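Side-chain contact in Lin2722 protein (Listeria innocua, PDB 3DS8), which is of unknown function but belongs to an alpha/beta hydrolase family and is probably a serine hydrolase: residues 51-56 / 60-65. Numbering follows the deposited sequence.
Sequences GKLTKD and PIIKFG
Both methyls of Leu53 close on the ring of Pro60: Leu53 CD2 lies 3.7 Å and Leu53 CD1 3.8 Å from Pro60 CB, so the fork of the leucine straddles one ring carbon. Pro60 CG is a looser neighbour, 4.1 Å from Leu53 CD1, and the two side chains run at about a right angle to each other. Leu53 CD1 has a second partner, Ile62 CD1 at 3.9 Å, and the two methyls touch where the side chains cross at a slant. That reach depends on the isoleucine torsions: CG1 is anti to the carbonyl carbon (chi1 -48°), and chi2 of -61° folds CD1 back toward the loop.

Beyond this first shell, the backbone N of Leu53 is hydrogen-bonded to Tyr91 OH and Gly51 O to Arg90 NH1, both at the end of helix 73-91. The Leu53 side chain also touches Phe93 and Glu35. On the other side, Pro60 and Ile62 pair through their backbones with Ile6 in strand 6-9, while the Ile62 side chain packs on Leu37 of strand 36-42.

Leu53 thus reaches from the loop between strands 46-50 and 61-66, at the rim of the alpha/beta hydrolase sheet, to the start of the latter strand. With three buried residues meeting entirely through carbon, the contact rests on dispersion and the exclusion of water, while the bonds to Tyr91 and Arg90 hold the loop backbone.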
ATOM      1  N   GLY A  51      12.237 -18.831  -4.719  1.00 17.28           N
ATOM      2  CA  GLY A  51      13.260 -18.397  -3.793  1.00 19.89           C
ATOM      3  C   GLY A  51      13.032 -18.985  -2.407  1.00 21.29           C
ATOM      4  O   GLY A  51      12.024 -19.637  -2.154  1.00 23.42           O
ATOM      5  N   LYS A  52      13.959 -18.752  -1.514  1.00 22.75           N
ATOM      6  CA  LYS A  52      13.886 -19.262  -0.164  1.00 23.79           C
ATOM      7  C   LYS A  52      14.506 -18.203   0.717  1.00 24.53           C
ATOM      8  O   LYS A  52      15.611 -17.744   0.426  1.00 26.33           O
ATOM      9  CB  LYS A  52      14.709 -20.549  -0.045  1.00 24.93           C
ATOM     10  CG  LYS A  52      14.833 -21.112   1.387  1.00 26.53           C
ATOM     11  CD  LYS A  52      13.514 -21.714   1.799  1.00 31.33           C
ATOM     12  CE  LYS A  52      13.405 -22.093   3.290  1.00 31.60           C
ATOM     13  NZ  LYS A  52      12.328 -23.104   3.486  1.00 28.56           N
ATOM     14  N   LEU A  53      13.852 -17.862   1.814  1.00 23.67           N
ATOM     15  CA  LEU A  53      14.437 -16.922   2.780  1.00 23.95           C
ATOM     16  C   LEU A  53      15.202 -17.707   3.820  1.00 24.98           C
ATOM     17  O   LEU A  53      14.735 -18.776   4.268  1.00 25.51           O
ATOM     18  CB  LEU A  53      13.335 -16.078   3.430  1.00 23.54           C
ATOM     19  CG  LEU A  53      12.483 -15.306   2.439  1.00 22.59           C
ATOM     20  CD1 LEU A  53      11.297 -14.621   3.141  1.00 23.31           C
ATOM     21  CD2 LEU A  53      13.346 -14.288   1.674  1.00 20.82           C
ATOM     22  N   THR A  54      16.391 -17.216   4.177  1.00 25.28           N
ATOM     23  CA  THR A  54      17.268 -17.878   5.144  1.00 25.64           C
ATOM     24  C   THR A  54      17.063 -17.301   6.523  1.00 26.53           C
ATOM     25  O   THR A  54      16.330 -16.305   6.709  1.00 25.48           O
ATOM     26  CB  THR A  54      18.770 -17.730   4.800  1.00 25.42           C
ATOM     27  OG1 THR A  54      19.225 -16.403   5.106  1.00 25.73           O
ATOM     28  CG2 THR A  54      19.032 -18.031   3.331  1.00 26.90           C
ATOM     29  N   LYS A  55      17.724 -17.943   7.491  1.00 27.59           N
ATOM     30  CA  LYS A  55      17.756 -17.470   8.877  1.00 28.15           C
ATOM     31  C   LYS A  55      18.430 -16.108   9.011  1.00 28.02           C
ATOM     32  O   LYS A  55      18.161 -15.379   9.976  1.00 29.92           O
ATOM     33  CB  LYS A  55      18.471 -18.487   9.796  1.00 28.37           C
ATOM     34  CG  LYS A  55      19.898 -18.836   9.380  1.00 29.69           C
ATOM     35  CD  LYS A  55      20.502 -19.918  10.293  1.00 29.69           C
ATOM     36  CE  LYS A  55      21.978 -20.102  10.011  1.00 30.87           C
ATOM     37  NZ  LYS A  55      22.560 -21.162  10.904  1.00 32.52           N
ATOM     38  N   ASP A  56      19.305 -15.767   8.063  1.00 26.87           N
ATOM     39  CA  ASP A  56      19.962 -14.474   8.086  1.00 26.02           C
ATOM     40  C   ASP A  56      19.198 -13.388   7.317  1.00 24.30           C
ATOM     41  O   ASP A  56      19.759 -12.290   7.097  1.00 24.04           O
ATOM     42  CB  ASP A  56      21.367 -14.569   7.519  1.00 27.07           C
ATOM     43  CG  ASP A  56      22.256 -15.464   8.336  1.00 28.96           C
ATOM     44  OD1 ASP A  56      22.377 -15.256   9.568  1.00 32.66           O
ATOM     45  OD2 ASP A  56      22.822 -16.376   7.733  1.00 33.45           O
ATOM     46  N   PRO A  60      13.157  -9.088   4.659  1.00 12.30           N
ATOM     47  CA  PRO A  60      13.053  -9.767   3.370  1.00 12.39           C
ATOM     48  C   PRO A  60      11.894  -9.217   2.548  1.00 12.56           C
ATOM     49  O   PRO A  60      10.823  -8.942   3.073  1.00 12.64           O
ATOM     50  CB  PRO A  60      12.848 -11.229   3.750  1.00 12.53           C
ATOM     51  CG  PRO A  60      12.262 -11.170   5.108  1.00 12.71           C
ATOM     52  CD  PRO A  60      12.926 -10.015   5.780  1.00 12.98           C
ATOM     53  N   ILE A  61      12.135  -9.039   1.263  1.00 13.26           N
ATOM     54  CA  ILE A  61      11.150  -8.523   0.336  1.00 13.15           C
ATOM     55  C   ILE A  61      10.352  -9.670  -0.321  1.00 13.20           C
ATOM     56  O   ILE A  61      10.910 -10.667  -0.820  1.00 13.21           O
ATOM     57  CB  ILE A  61      11.830  -7.614  -0.706  1.00 14.31           C
ATOM     58  CG1 ILE A  61      12.363  -6.349  -0.005  1.00 13.43           C
ATOM     59  CG2 ILE A  61      10.857  -7.252  -1.874  1.00 14.17           C
ATOM     60  CD1 ILE A  61      13.204  -5.497  -0.922  1.00 15.21           C
ATOM     61  N   ILE A  62       9.039  -9.525  -0.300  1.00 12.37           N
ATOM     62  CA  ILE A  62       8.143 -10.431  -1.015  1.00 13.20           C
ATOM     63  C   ILE A  62       7.564  -9.705  -2.231  1.00 12.85           C
ATOM     64  O   ILE A  62       6.700  -8.827  -2.122  1.00 12.95           O
ATOM     65  CB  ILE A  62       7.016 -10.954  -0.106  1.00 13.49           C
ATOM     66  CG1 ILE A  62       7.572 -11.455   1.243  1.00 16.25           C
ATOM     67  CG2 ILE A  62       6.130 -12.002  -0.886  1.00 14.12           C
ATOM     68  CD1 ILE A  62       8.558 -12.605   1.222  1.00 20.50           C
ATOM     69  N   LYS A  63       8.098 -10.031  -3.392  1.00 12.74           N
ATOM     70  CA  LYS A  63       7.622  -9.456  -4.638  1.00 13.22           C
ATOM     71  C   LYS A  63       6.383 -10.234  -5.045  1.00 14.09           C
ATOM     72  O   LYS A  63       6.460 -11.391  -5.423  1.00 14.64           O
ATOM     73  CB  LYS A  63       8.704  -9.537  -5.711  1.00 14.26           C
ATOM     74  CG  LYS A  63       9.967  -8.801  -5.319  1.00 16.91           C
ATOM     75  CD  LYS A  63      10.987  -8.761  -6.464  1.00 16.07           C
ATOM     76  CE  LYS A  63      12.241  -8.053  -6.045  1.00 17.69           C
ATOM     77  NZ  LYS A  63      13.269  -8.096  -7.132  1.00 19.10           N
ATOM     78  N   PHE A  64       5.244  -9.577  -4.990  1.00 13.39           N
ATOM     79  CA  PHE A  64       3.978 -10.285  -5.155  1.00 14.31           C
ATOM     80  C   PHE A  64       3.342 -10.043  -6.521  1.00 14.83           C
ATOM     81  O   PHE A  64       3.342  -8.919  -7.021  1.00 15.95           O
ATOM     82  CB  PHE A  64       3.011  -9.894  -4.035  1.00 14.84           C
ATOM     83  CG  PHE A  64       1.939 -10.886  -3.823  1.00 15.38           C
ATOM     84  CD1 PHE A  64       2.144 -11.962  -2.979  1.00 13.84           C
ATOM     85  CD2 PHE A  64       0.737 -10.774  -4.492  1.00 16.89           C
ATOM     86  CE1 PHE A  64       1.175 -12.916  -2.793  1.00 16.97           C
ATOM     87  CE2 PHE A  64      -0.259 -11.724  -4.309  1.00 16.33           C
ATOM     88  CZ  PHE A  64      -0.041 -12.806  -3.462  1.00 16.32           C
ATOM     89  N   GLY A  65       2.754 -11.083  -7.110  1.00 13.56           N
ATOM     90  CA  GLY A  65       2.082 -10.918  -8.376  1.00 14.74           C
ATOM     91  C   GLY A  65       0.725 -11.584  -8.383  1.00 14.22           C
ATOM     92  O   GLY A  65       0.611 -12.718  -8.000  1.00 14.49           O
TER